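PDB 3KTD: prephenate dehydrogenase from Corynebacterium glutamicum ATCC 13032, which probably catalyses the NAD(P)+-dependent oxidative decarboxylation of prephenate to 4-hydroxyphenylpyruvate. Local coordinates for residues S132-S135 against A136-D139; R286-I289 against R290-R294; R316-P319 against G320-N323. All coordinates share one frame; numbering follows the deposited sequence. Where two conformers were deposited one is given.

Contact 1: S132-S135 against A136-D139; sequences SGWS and ASMD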
loop_
_atom_site.group_PDB
_atom_site.type_symbol
_atom_site.label_atom_id
_atom_site.label_comp_id
_atom_site.label_asym_id
_atom_site.label_seq_id
_atom_site.Cartn_x
_atom_site.Cartn_y
_atom_site.Cartn_z
ATOM N N SER A 132 1.827 17.877 12.819
ATOM C CA SER A 132 0.478 18.421 12.961
ATOM C C SER A 132 -0.082 18.744 14.342
ATOM O O SER A 132 -0.031 17.849 15.210
ATOM C CB SER A 132 -0.530 18.028 11.866
ATOM O OG SER A 132 -0.771 16.628 11.900
ATOM N N GLY A 133 -0.632 19.949 14.555
ATOM C CA GLY A 133 -1.187 20.373 15.856
ATOM C C GLY A 133 -2.689 20.198 16.068
ATOM O O GLY A 133 -3.277 19.222 15.622
ATOM N N TRP A 134 -3.309 21.157 16.749
ATOM C CA TRP A 134 -4.744 21.080 17.140
ATOM C C TRP A 134 -5.749 21.009 15.989
ATOM O O TRP A 134 -6.775 20.344 16.113
ATOM C CB TRP A 134 -5.098 22.237 18.094
ATOM C CG TRP A 134 -6.561 22.496 18.335
ATOM C CD1 TRP A 134 -7.247 23.606 17.967
ATOM C CD2 TRP A 134 -7.504 21.662 19.029
ATOM N NE1 TRP A 134 -8.554 23.525 18.379
ATOM C CE2 TRP A 134 -8.741 22.341 19.031
ATOM C CE3 TRP A 134 -7.426 20.407 19.648
ATOM C CZ2 TRP A 134 -9.891 21.813 19.619
ATOM C CZ3 TRP A 134 -8.577 19.879 20.238
ATOM C CH2 TRP A 134 -9.791 20.586 20.217
ATOM N N SER A 135 -5.457 21.672 14.875
ATOM C CA SER A 135 -6.355 21.644 13.721
ATOM C C SER A 135 -6.476 20.238 13.138
ATOM O O SER A 135 -7.396 19.961 12.382
ATOM C CB SER A 135 -5.898 22.632 12.639
ATOM O OG SER A 135 -4.682 22.235 12.030
ATOM N N ALA A 136 -5.544 19.360 13.493
ATOM C CA ALA A 136 -5.557 17.962 13.047
ATOM C C ALA A 136 -6.579 17.091 13.790
ATOM O O ALA A 136 -6.878 15.984 13.347
ATOM C CB ALA A 136 -4.171 17.362 13.205
ATOM N N SER A 137 -7.111 17.585 14.909
ATOM C CA SER A 137 -8.015 16.798 15.739
ATOM C C SER A 137 -9.383 16.601 15.109
ATOM O O SER A 137 -9.944 17.529 14.527
ATOM C CB SER A 137 -8.183 17.455 17.106
ATOM O OG SER A 137 -8.873 18.685 17.014
HETATM N N MSE A 138 -9.934 15.400 15.265
HETATM C CA MSE A 138 -11.245 15.064 14.702
HETATM C C MSE A 138 -12.089 14.223 15.656
HETATM O O MSE A 138 -11.658 13.902 16.766
HETATM C CB MSE A 138 -11.052 14.324 13.380
HETATM C CG MSE A 138 -10.189 13.089 13.499
HETATM SE SE MSE A 138 -9.652 12.414 11.771
HETATM C CE MSE A 138 -9.295 14.110 10.830
ATOM N N ASP A 139 -13.301 13.891 15.219
ATOM C CA ASP A 139 -14.213 13.051 15.997
ATOM C C ASP A 139 -14.155 11.601 15.531
ATOM O O ASP A 139 -13.921 11.322 14.357
ATOM C CB ASP A 139 -15.647 13.573 15.883
ATOM C CG ASP A 139 -15.845 14.909 16.580
ATOM O OD1 ASP A 139 -16.760 15.653 16.195
ATOM O OD2 ASP A 139 -15.091 15.219 17.510
#

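Contact 2: R286-I289 against R290-R294; sequences RSRI and RYEAR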
loop_
_atom_site.group_PDB
_atom_site.type_symbol
_atom_site.label_atom_id
_atom_site.label_comp_id
_atom_site.label_asym_id
_atom_site.label_seq_id
_atom_site.Cartn_x
_atom_site.Cartn_y
_atom_site.Cartn_z
ATOM N N ARG A 286 -1.167 -16.098 0.665
ATOM C CA ARG A 286 -1.769 -16.818 1.761
ATOM C C ARG A 286 -1.732 -15.941 3.011
ATOM O O ARG A 286 -2.696 -15.876 3.771
ATOM C CB ARG A 286 -0.977 -18.104 1.976
ATOM C CG ARG A 286 -1.788 -19.343 2.030
ATOM C CD ARG A 286 -0.949 -20.513 1.605
ATOM N NE ARG A 286 0.290 -20.565 2.374
ATOM C CZ ARG A 286 1.479 -20.922 1.892
ATOM N NH1 ARG A 286 1.638 -21.248 0.613
ATOM N NH2 ARG A 286 2.532 -20.910 2.696
ATOM N N SER A 287 -0.611 -15.262 3.205
ATOM C CA SER A 287 -0.425 -14.375 4.343
ATOM C C SER A 287 -1.376 -13.195 4.282
ATOM O O SER A 287 -1.997 -12.832 5.278
ATOM C CB SER A 287 1.019 -13.876 4.381
ATOM O OG SER A 287 1.903 -14.917 4.740
ATOM N N ARG A 288 -1.477 -12.596 3.106
ATOM C CA ARG A 288 -2.406 -11.504 2.871
ATOM C C ARG A 288 -3.849 -11.939 3.115
ATOM O O ARG A 288 -4.640 -11.164 3.633
ATOM C CB ARG A 288 -2.227 -10.970 1.445
ATOM C CG ARG A 288 -3.267 -9.965 0.970
ATOM C CD ARG A 288 -3.378 -8.737 1.863
ATOM N NE ARG A 288 -4.473 -7.877 1.426
ATOM C CZ ARG A 288 -4.693 -6.637 1.851
ATOM N NH1 ARG A 288 -3.883 -6.045 2.727
ATOM N NH2 ARG A 288 -5.730 -5.970 1.364
ATOM N N ILE A 289 -4.193 -13.173 2.751
ATOM C CA ILE A 289 -5.537 -13.676 2.971
ATOM C C ILE A 289 -5.804 -13.819 4.463
ATOM O O ILE A 289 -6.893 -13.489 4.924
ATOM C CB ILE A 289 -5.789 -15.016 2.229
ATOM C CG1 ILE A 289 -5.782 -14.802 0.706
ATOM C CG2 ILE A 289 -7.111 -15.642 2.639
ATOM C CD1 ILE A 289 -6.771 -13.779 0.195
ATOM N N ARG A 290 -4.816 -14.307 5.213
ATOM C CA ARG A 290 -4.936 -14.404 6.674
ATOM C C ARG A 290 -5.143 -13.030 7.322
ATOM O O ARG A 290 -5.932 -12.905 8.259
ATOM C CB ARG A 290 -3.744 -15.141 7.318
ATOM C CG ARG A 290 -3.858 -16.678 7.225
ATOM C CD ARG A 290 -2.852 -17.440 8.131
ATOM N NE ARG A 290 -1.474 -17.431 7.610
ATOM C CZ ARG A 290 -0.996 -18.252 6.667
ATOM N NH1 ARG A 290 -1.764 -19.187 6.108
ATOM N NH2 ARG A 290 0.272 -18.145 6.275
ATOM N N TYR A 291 -4.456 -12.004 6.817
ATOM C CA TYR A 291 -4.642 -10.650 7.342
ATOM C C TYR A 291 -6.072 -10.142 7.078
ATOM O O TYR A 291 -6.770 -9.717 8.013
ATOM C CB TYR A 291 -3.623 -9.673 6.759
ATOM C CG TYR A 291 -3.980 -8.236 7.060
ATOM C CD1 TYR A 291 -3.845 -7.720 8.348
ATOM C CD2 TYR A 291 -4.496 -7.402 6.070
ATOM C CE1 TYR A 291 -4.193 -6.414 8.633
ATOM C CE2 TYR A 291 -4.840 -6.089 6.349
ATOM C CZ TYR A 291 -4.694 -5.605 7.629
ATOM O OH TYR A 291 -5.044 -4.303 7.908
ATOM N N GLU A 292 -6.500 -10.186 5.815
ATOM C CA GLU A 292 -7.846 -9.750 5.451
ATOM C C GLU A 292 -8.902 -10.465 6.271
ATOM O O GLU A 292 -9.831 -9.845 6.772
ATOM C CB GLU A 292 -8.123 -10.001 3.981
ATOM C CG GLU A 292 -7.423 -9.048 3.041
ATOM C CD GLU A 292 -7.568 -9.458 1.586
ATOM O OE1 GLU A 292 -8.216 -10.494 1.313
ATOM O OE2 GLU A 292 -7.038 -8.743 0.710
ATOM N N ALA A 293 -8.747 -11.777 6.389
ATOM C CA ALA A 293 -9.651 -12.619 7.162
ATOM C C ALA A 293 -9.928 -12.065 8.561
ATOM O O ALA A 293 -11.065 -12.078 9.009
ATOM C CB ALA A 293 -9.088 -14.004 7.266
ATOM N N ARG A 294 -8.911 -11.567 9.254
ATOM C CA ARG A 294 -9.144 -10.991 10.580
ATOM C C ARG A 294 -9.249 -9.453 10.584
ATOM O O ARG A 294 -8.800 -8.789 11.509
ATOM C CB ARG A 294 -8.126 -11.508 11.594
ATOM C CG ARG A 294 -6.685 -11.121 11.379
ATOM C CD ARG A 294 -5.837 -11.816 12.444
ATOM N NE ARG A 294 -6.233 -11.433 13.806
ATOM C CZ ARG A 294 -5.954 -12.126 14.913
ATOM N NH1 ARG A 294 -5.286 -13.277 14.860
ATOM N NH2 ARG A 294 -6.363 -11.668 16.093
#

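Contact 3: R316-P319 against G320-N323; sequences RLHP and GTPN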
loop_
_atom_site.group_PDB
_atom_site.type_symbol
_atom_site.label_atom_id
_atom_site.label_comp_id
_atom_site.label_asym_id
_atom_site.label_seq_id
_atom_site.Cartn_x
_atom_site.Cartn_y
_atom_site.Cartn_z
ATOM N N ARG A 316 -12.963 -11.572 27.984
ATOM C CA ARG A 316 -13.526 -10.746 29.050
ATOM C C ARG A 316 -12.728 -10.954 30.333
ATOM O O ARG A 316 -12.769 -12.028 30.929
ATOM C CB ARG A 316 -15.010 -11.093 29.264
ATOM C CG ARG A 316 -15.935 -10.502 28.193
ATOM C CD ARG A 316 -17.231 -11.289 27.992
ATOM N NE ARG A 316 -18.031 -11.435 29.208
ATOM C CZ ARG A 316 -19.279 -11.913 29.247
ATOM N NH1 ARG A 316 -19.906 -12.282 28.131
ATOM N NH2 ARG A 316 -19.917 -12.003 30.415
ATOM N N LEU A 317 -11.986 -9.932 30.745
ATOM C CA LEU A 317 -11.208 -10.009 31.977
ATOM C C LEU A 317 -12.080 -9.619 33.152
ATOM O O LEU A 317 -13.030 -8.863 32.998
ATOM C CB LEU A 317 -10.002 -9.075 31.934
ATOM C CG LEU A 317 -9.118 -9.150 30.693
ATOM C CD1 LEU A 317 -7.888 -8.282 30.890
ATOM C CD2 LEU A 317 -8.726 -10.583 30.386
ATOM N N HIS A 318 -11.744 -10.139 34.325
ATOM C CA HIS A 318 -12.435 -9.787 35.554
ATOM C C HIS A 318 -11.382 -9.420 36.588
ATOM O O HIS A 318 -11.093 -10.212 37.484
ATOM C CB HIS A 318 -13.289 -10.958 36.057
ATOM C CG HIS A 318 -14.346 -11.398 35.093
ATOM N ND1 HIS A 318 -14.124 -12.367 34.134
ATOM C CD2 HIS A 318 -15.635 -11.009 34.942
ATOM C CE1 HIS A 318 -15.229 -12.553 33.435
ATOM N NE2 HIS A 318 -16.160 -11.741 33.902
ATOM N N PRO A 319 -10.783 -8.225 36.460
ATOM C CA PRO A 319 -9.801 -7.784 37.448
ATOM C C PRO A 319 -10.282 -8.080 38.862
ATOM O O PRO A 319 -11.453 -7.874 39.160
ATOM C CB PRO A 319 -9.718 -6.276 37.212
ATOM C CG PRO A 319 -10.054 -6.104 35.791
ATOM C CD PRO A 319 -11.006 -7.210 35.418
ATOM N N GLY A 320 -9.391 -8.575 39.713
ATOM C CA GLY A 320 -9.752 -8.962 41.076
ATOM C C GLY A 320 -9.784 -10.472 41.217
ATOM O O GLY A 320 -9.129 -11.022 42.100
ATOM N N THR A 321 -10.537 -11.143 40.341
ATOM C CA THR A 321 -10.629 -12.612 40.339
ATOM C C THR A 321 -9.249 -13.268 40.239
ATOM O O THR A 321 -8.365 -12.761 39.544
ATOM C CB THR A 321 -11.462 -13.144 39.138
ATOM O OG1 THR A 321 -12.722 -12.479 39.090
ATOM C CG2 THR A 321 -11.700 -14.658 39.249
ATOM N N PRO A 322 -9.055 -14.398 40.938
ATOM C CA PRO A 322 -7.806 -15.125 40.815
ATOM C C PRO A 322 -7.380 -15.403 39.376
ATOM O O PRO A 322 -8.216 -15.670 38.510
ATOM C CB PRO A 322 -8.112 -16.436 41.535
ATOM C CG PRO A 322 -9.028 -16.027 42.638
ATOM C CD PRO A 322 -9.835 -14.866 42.104
ATOM N N ASN A 323 -6.076 -15.295 39.137
ATOM C CA ASN A 323 -5.461 -15.660 37.861
ATOM C C ASN A 323 -5.984 -14.894 36.641
ATOM O O ASN A 323 -5.815 -15.353 35.501
ATOM C CB ASN A 323 -5.604 -17.172 37.633
ATOM C CG ASN A 323 -5.289 -17.996 38.885
ATOM O OD1 ASN A 323 -4.714 -17.493 39.852
ATOM N ND2 ASN A 323 -5.682 -19.266 38.870
#

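Contact 1: S132-S135 against A136-D139
A short piece of 3-10 helix, two overlapping turns long, joins G133 and W134 to A136 and S137, in the loop between strands 120-125 and 146-149. Two successive i to i+3 backbone bonds define it: A136 N donates to G133 O at 3.1 Å, and S137 N to W134 O at 3.0 Å. The same W134 carbonyl is gripped again by the hydroxyl of S137, whose OG donates to O of W134 at 2.8 Å, nearly along the C=O axis. S137 holds OG between its backbone N and carbonyl carbon (chi1 68°), which brings the hydroxyl back over the turn. There OG also sits 3.4 Å above one face of the W134 indole, nearer the ring's edge than its middle, with CZ3 of W134 3.5 Å from OG of S137. All this lies within the family's nucleotide-binding region, of Rossmann type: R25 of helix 18-29 bonds S137 OG through its NE, while the W134 ring meets F52 at a steep angle and touches helix 41-49. The methyl of A136 lies beside the turn and packs on L18 of helix 18-29.

Contact 2: R286-I289 against R290-R294
Contacts between R286-I289 and R290-R294 are those of neighbouring turns in the last stretch of the alpha-helix 278-293, on a part of the helix that packs against the second subunit of the dimer. The backbone is regular: R290 N, Y291 N, E292 N and A293 N each donate to the carbonyl O four residues earlier, and E292 N reaches R288 O at 3.0 Å. R294 is the first residue to leave helical geometry.

The chief side-chain link is the i to i+4 salt bridge of R288 and E292. R288 sends CG anti to its backbone N (chi1 171°) and then bends at chi2, bringing the guanidinium across the carboxylate with the two planes 76° apart. NH1 of R288 lies 3.7 Å from CD2 of Y291 and bonds weakly to T231 OG1 of the second subunit, where Y227 also packs edge-to-face with the Y291 ring.

Two residues earlier, R286 and R290 run side by side, NE of R286 4.5 Å from NH1 of R290; the like charges are probably eased by the salt bridge from R290 to D213 of the second subunit. The R290 guanidinium has R286 O over the centre of one face. In the R288-E292 bridge, OE2 of E292 takes NE of R288 at 2.8 Å from above the carboxylate plane, and a weak second bond from NH2 of R288 at 3.1 Å.

Contact 3: R316-P319 against G320-N323
Hydrogen bonding from T321 to H318 closes a beta turn, H318-P319-G320-T321, where the chain leaves strand 314-317 on its way to helix 324-334. T321 N donates to H318 O at 3.1 Å with a bent N-H...O angle of 140°. The hydroxyl adds a second, weak bond to the same acceptor, OG1 of T321 lying 3.2 Å from O of H318. T321 turns OG1 to the side of its own backbone N, opposite the carbonyl carbon (chi1 -52°); this places the hydroxyl beside the N-H, so that it can turn to the carbonyl the N-H already meets.

In backbone shape the turn resembles type II: P319 has polyproline-like angles and G320 has a positive phi of 107°, although the psi of G320 departs from the ideal. Proline followed by glycine suits these two corner positions, since a positive phi is a conformation glycine takes readily.

Van der Waals packing across the turn is slight. CB of H318 meets OG1 of T321 at 3.4 Å. The imidazole stands obliquely to that hydroxyl and heads off toward F341. Around the turn, P319 rests on K169 of helix 162-177, and L317 is bound through its backbone to F341 and packs on W168 and L328.

The polar link across the turn thus falls on a single carbonyl oxygen served by neighbouring donors of one residue, consistent with a turn whose corners are P319 and G320 and which T321 closes, with the histidine ring contributing no bond to that closure.

Overall arrangement
Along the chain the three contacts follow in series, and none touches another. Contact 1 lies in a loop between two strands of the eight-stranded mixed sheet, in the family's nucleotide-binding region. Contact 2 is about 32 Å from it, centre to centre, on helix 278-293, where side chains reach the second subunit. Contact 3 follows at the end of strand 314-317, which pairs in parallel with strand 337-340 in a separate small sheet; its centre is about 32 Å from contact 2 and 37 Å from contact 1. Contacts 2 and 3 have the closest atoms, about 14 Å apart. The set therefore samples a Rossmann-type region, the dimer interface and a C-terminal two-stranded element.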